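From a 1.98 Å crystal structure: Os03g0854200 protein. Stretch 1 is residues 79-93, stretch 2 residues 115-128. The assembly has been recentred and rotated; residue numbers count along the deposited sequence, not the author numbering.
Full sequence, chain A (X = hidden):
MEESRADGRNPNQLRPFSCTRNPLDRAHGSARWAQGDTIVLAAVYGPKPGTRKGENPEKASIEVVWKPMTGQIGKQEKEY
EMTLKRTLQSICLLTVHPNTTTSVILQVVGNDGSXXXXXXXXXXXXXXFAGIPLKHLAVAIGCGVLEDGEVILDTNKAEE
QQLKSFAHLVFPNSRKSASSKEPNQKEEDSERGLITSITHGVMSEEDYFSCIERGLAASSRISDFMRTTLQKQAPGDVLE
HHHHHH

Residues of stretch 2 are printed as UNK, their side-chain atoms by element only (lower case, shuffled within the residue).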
# COMPACT_ATOMS: atom_id res chain seq x y z
N GLU A 79 -4.89 9.49 -8.18
CA GLU A 79 -4.85 8.21 -8.87
C GLU A 79 -4.39 7.18 -7.85
O GLU A 79 -4.78 6.01 -7.91
CB GLU A 79 -3.92 8.27 -10.08
CG GLU A 79 -2.46 8.42 -9.72
CD GLU A 79 -1.63 8.85 -10.91
OE1 GLU A 79 -0.40 8.58 -10.91
OE2 GLU A 79 -2.21 9.46 -11.84
N TYR A 80 -3.56 7.62 -6.92
CA TYR A 80 -3.13 6.78 -5.82
C TYR A 80 -4.34 6.40 -4.98
O TYR A 80 -4.49 5.25 -4.56
CB TYR A 80 -2.09 7.49 -4.94
CG TYR A 80 -0.71 7.56 -5.56
CD1 TYR A 80 -0.41 6.87 -6.73
CD2 TYR A 80 0.30 8.31 -4.95
CE1 TYR A 80 0.85 6.93 -7.29
CE2 TYR A 80 1.57 8.36 -5.50
CZ TYR A 80 1.83 7.68 -6.67
OH TYR A 80 3.09 7.74 -7.23
N GLU A 81 -5.21 7.38 -4.74
CA GLU A 81 -6.44 7.18 -3.99
C GLU A 81 -7.27 6.10 -4.66
O GLU A 81 -7.85 5.23 -3.99
CB GLU A 81 -7.24 8.48 -3.92
CG GLU A 81 -8.61 8.36 -3.26
CD GLU A 81 -9.36 9.69 -3.20
OE1 GLU A 81 -9.84 10.07 -2.10
OE2 GLU A 81 -9.46 10.38 -4.23
N MET A 82 -7.29 6.15 -6.00
CA MET A 82 -8.04 5.22 -6.84
C MET A 82 -7.44 3.82 -6.78
O MET A 82 -8.14 2.84 -6.54
CB MET A 82 -8.07 5.73 -8.29
CG MET A 82 -9.07 5.04 -9.20
SD MET A 82 -8.55 3.41 -9.81
CE MET A 82 -7.02 3.81 -10.65
N THR A 83 -6.13 3.72 -7.00
CA THR A 83 -5.47 2.42 -6.97
C THR A 83 -5.67 1.76 -5.62
O THR A 83 -6.02 0.58 -5.54
CB THR A 83 -3.96 2.54 -7.28
OG1 THR A 83 -3.78 3.31 -8.48
CG2 THR A 83 -3.35 1.16 -7.47
N LEU A 84 -5.45 2.53 -4.55
CA LEU A 84 -5.64 2.07 -3.17
C LEU A 84 -7.05 1.50 -2.93
O LEU A 84 -7.19 0.44 -2.33
CB LEU A 84 -5.34 3.22 -2.20
CG LEU A 84 -5.30 2.96 -0.69
CD1 LEU A 84 -4.35 1.82 -0.34
CD2 LEU A 84 -4.89 4.24 0.02
N LYS A 85 -8.07 2.19 -3.43
CA LYS A 85 -9.46 1.73 -3.30
C LYS A 85 -9.68 0.41 -4.06
O LYS A 85 -10.34 -0.50 -3.56
CB LYS A 85 -10.44 2.82 -3.77
CG LYS A 85 -11.86 2.80 -3.12
CD LYS A 85 -12.79 3.83 -3.79
CE LYS A 85 -14.06 4.15 -2.98
NZ LYS A 85 -14.00 5.39 -2.14
N ARG A 86 -9.13 0.31 -5.26
CA ARG A 86 -9.17 -0.93 -6.05
C ARG A 86 -8.54 -2.07 -5.29
O ARG A 86 -9.08 -3.17 -5.25
CB ARG A 86 -8.40 -0.76 -7.36
CG ARG A 86 -9.19 -0.29 -8.57
CD ARG A 86 -8.26 0.39 -9.59
NE ARG A 86 -7.27 -0.50 -10.22
CZ ARG A 86 -6.09 -0.84 -9.69
NH1 ARG A 86 -5.72 -0.38 -8.50
NH2 ARG A 86 -5.28 -1.65 -10.35
N THR A 87 -7.37 -1.80 -4.72
CA THR A 87 -6.56 -2.80 -4.03
C THR A 87 -7.23 -3.29 -2.75
O THR A 87 -7.24 -4.49 -2.47
CB THR A 87 -5.18 -2.24 -3.66
OG1 THR A 87 -4.55 -1.67 -4.81
CG2 THR A 87 -4.30 -3.33 -3.09
N LEU A 88 -7.77 -2.36 -1.98
CA LEU A 88 -8.39 -2.70 -0.71
C LEU A 88 -9.69 -3.45 -0.91
O LEU A 88 -9.90 -4.48 -0.28
CB LEU A 88 -8.63 -1.45 0.13
CG LEU A 88 -7.40 -0.77 0.72
CD1 LEU A 88 -7.85 0.20 1.77
CD2 LEU A 88 -6.44 -1.78 1.31
N GLN A 89 -10.56 -2.93 -1.77
CA GLN A 89 -11.81 -3.62 -2.09
C GLN A 89 -11.50 -5.04 -2.56
O GLN A 89 -12.25 -5.98 -2.29
CB GLN A 89 -12.58 -2.84 -3.17
CG GLN A 89 -13.11 -1.50 -2.68
CD GLN A 89 -13.84 -0.71 -3.74
OE1 GLN A 89 -13.54 -0.80 -4.93
NE2 GLN A 89 -14.81 0.09 -3.31
N SER A 90 -10.37 -5.18 -3.25
CA SER A 90 -9.89 -6.47 -3.74
C SER A 90 -9.58 -7.47 -2.63
O SER A 90 -10.02 -8.62 -2.68
CB SER A 90 -8.65 -6.26 -4.61
OG SER A 90 -8.10 -7.50 -5.01
N ILE A 91 -8.82 -7.04 -1.62
CA ILE A 91 -8.35 -7.98 -0.60
C ILE A 91 -9.37 -8.22 0.50
O ILE A 91 -9.31 -9.22 1.18
CB ILE A 91 -7.03 -7.53 0.05
CG1 ILE A 91 -7.29 -6.44 1.10
CG2 ILE A 91 -6.01 -7.10 -1.00
CD1 ILE A 91 -6.04 -5.99 1.83
N CYS A 92 -10.31 -7.29 0.66
CA CYS A 92 -11.33 -7.42 1.70
C CYS A 92 -12.35 -8.49 1.34
O CYS A 92 -12.80 -8.56 0.19
CB CYS A 92 -12.03 -6.08 1.93
SG CYS A 92 -11.06 -4.87 2.88
N LEU A 93 -12.71 -9.32 2.31
CA LEU A 93 -13.81 -10.26 2.09
C LEU A 93 -15.15 -9.54 2.30
O LEU A 93 -15.49 -9.12 3.41
CB LEU A 93 -13.68 -11.49 3.00
CG LEU A 93 -14.61 -12.64 2.60
CD1 LEU A 93 -14.70 -12.74 1.08
CD2 LEU A 93 -14.16 -13.96 3.20
N UNK A 115 5.55 5.87 -2.23
CA UNK A 115 4.43 6.35 -1.42
C UNK A 115 3.16 5.49 -1.54
O UNK A 115 2.47 5.24 -0.56
c UNK A 115 3.55 8.39 0.62
c UNK A 115 2.79 9.90 -1.25
c UNK A 115 3.07 8.46 -0.83
c UNK A 115 4.10 7.80 -1.76
N UNK A 116 2.85 5.03 -2.75
CA UNK A 116 1.66 4.23 -2.94
C UNK A 116 1.85 2.82 -2.35
O UNK A 116 0.96 2.29 -1.67
c UNK A 116 -0.17 3.81 -4.81
c UNK A 116 1.26 4.19 -4.42
c UNK A 116 -0.21 2.53 -5.63
c UNK A 116 -1.10 3.74 -3.60
N UNK A 117 3.02 2.19 -2.61
CA UNK A 117 3.28 0.91 -1.94
C UNK A 117 3.29 1.05 -0.42
O UNK A 117 2.80 0.16 0.28
c UNK A 117 4.75 1.16 -3.79
c UNK A 117 4.67 0.53 -2.46
c UNK A 117 4.03 2.48 -3.64
N UNK A 118 3.82 2.16 0.09
CA UNK A 118 3.83 2.38 1.53
C UNK A 118 2.40 2.53 2.06
O UNK A 118 2.02 1.89 3.06
c UNK A 118 4.65 3.62 1.89
s UNK A 118 4.73 4.01 3.66
N UNK A 119 1.60 3.37 1.39
CA UNK A 119 0.21 3.60 1.79
C UNK A 119 -0.60 2.32 1.74
O UNK A 119 -1.46 2.09 2.59
c UNK A 119 -0.42 4.67 0.90
N UNK A 120 -0.32 1.48 0.75
CA UNK A 120 -0.94 0.16 0.64
C UNK A 120 -0.66 -0.74 1.85
O UNK A 120 -1.58 -1.25 2.48
c UNK A 120 -0.93 -1.99 -0.71
c UNK A 120 -0.50 -0.53 -0.68
c UNK A 120 -0.84 -0.41 -3.23
c UNK A 120 -1.09 0.24 -1.88
N UNK A 121 0.62 -0.93 2.16
CA UNK A 121 1.03 -1.72 3.32
C UNK A 121 0.45 -1.19 4.63
O UNK A 121 -0.01 -1.95 5.48
o UNK A 121 4.24 -1.92 1.75
c UNK A 121 2.55 -1.74 3.42
n UNK A 121 2.60 -3.45 1.73
c UNK A 121 3.20 -2.38 2.22
N UNK A 122 0.52 0.13 4.79
CA UNK A 122 -0.05 0.82 5.94
C UNK A 122 -1.52 0.45 6.13
O UNK A 122 -1.97 0.21 7.25
c UNK A 122 0.09 2.31 5.75
N UNK A 123 -2.25 0.43 5.02
CA UNK A 123 -3.69 0.23 5.04
C UNK A 123 -4.03 -1.21 5.30
O UNK A 123 -5.05 -1.51 5.92
c UNK A 123 -4.32 0.70 3.73
s UNK A 123 -4.58 2.48 3.68
N UNK A 124 -3.18 -2.12 4.81
CA UNK A 124 -3.38 -3.54 5.09
C UNK A 124 -3.21 -3.81 6.57
O UNK A 124 -3.92 -4.65 7.14
s UNK A 124 -2.51 -6.16 4.71
c UNK A 124 -2.41 -4.40 4.29
N UNK A 125 -2.27 -3.11 7.20
CA UNK A 125 -2.04 -3.27 8.63
C UNK A 125 -3.20 -2.73 9.45
O UNK A 125 -3.63 -3.36 10.42
c UNK A 125 -0.74 -2.60 9.03
N UNK A 126 -3.69 -1.55 9.08
CA UNK A 126 -4.79 -0.92 9.80
C UNK A 126 -6.11 -1.71 9.69
O UNK A 126 -6.85 -1.81 10.66
c UNK A 126 -4.98 0.51 9.35
N UNK A 127 -6.40 -2.26 8.51
CA UNK A 127 -7.56 -3.13 8.33
C UNK A 127 -7.49 -4.34 9.24
O UNK A 127 -8.48 -4.73 9.87
c UNK A 127 -7.61 -3.19 4.43
c UNK A 127 -7.65 -3.63 6.88
c UNK A 127 -7.99 -2.62 5.79
c UNK A 127 -9.46 -2.25 5.84
N UNK A 128 -6.32 -4.97 9.28
CA UNK A 128 -6.12 -6.12 10.14
C UNK A 128 -6.38 -5.73 11.59
O UNK A 128 -7.05 -6.46 12.33
c UNK A 128 -4.69 -6.70 10.00
c UNK A 128 -4.40 -7.67 11.13
c UNK A 128 -4.54 -7.37 8.66
O HOH W 1 4.61 6.01 -4.95

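Position 115 carries four carbons, forked at the second; its CA-to-CB bond points toward stretch 1, yet the side chain makes no close contact there. The fork after a single methylene makes it L115. Position 116 has the same four-carbon pattern, but here the side chain meets the other helix directly. Its CB lies over one face of the Y80 ring, 3.9 Å from the centroid and 9° off the ring normal, a CH-pi contact. The residue is L116, whose CG approaches Y80 CD1 at 3.6 Å and whose CD1 lies 3.9 Å from T83 CG2. A water adds a polar link at this end, accepting from L116 N at 3.0 Å and hydrogen-bonded to Y80 OH at 3.2 Å.

At position 117 three carbons close a ring onto the backbone nitrogen, which identifies P117. Position 118, one carbon followed by sulfur, is C118; both lie out of reach of stretch 1. Position 119 has a single carbon, pointing toward the partner, and is A119; its backbone O is 4.1 Å from L84 CD1.

Four carbons at position 120 fork at the first, one arm being two carbons long: I120. The bond to CB leaves sideways, but the end comes nearer, with CG1 3.9 Å from L84 CD1 and CD1 4.2 Å from T87 OG1. Position 121 has two carbons, the second bearing one oxygen and one nitrogen, and points away; it is N121. The lone carbon of position 122 marks A122, also remote.

Position 123 has one carbon and then a sulfur, and its CA-to-CB bond points toward stretch 1; it is C123. Its CB packs 4.1 Å from L88 CD2, and its SG lies 4.1 Å from L84 CD1. The same composition at position 124 gives C124, directed sideways, its SG hydrogen-bonded elsewhere in the structure. Single carbons at 125 and 126 identify A125 and A126, neither in reach. Position 127, four carbons forked at the second, is L127; its CD1 lies 3.6 Å from L88 CD2 and 4.1 Å from both I91 CD1 and C92 SG. Position 128 forks at its first carbon into two more, giving V128, out of reach.

The helices run in roughly the same direction, crossing at -38° with axes 10.3 Å apart at closest approach. No direct hydrogen bond joins them; apolar packing dominates the 591 Å² buried. CA separations widen from 6.1 Å between Y80 and L116 to 8.8 Å between C92 and L127, where the long leucine side chain spans the larger gap.

Stretch 2, residues 115-128: LLPCAINACCAALV
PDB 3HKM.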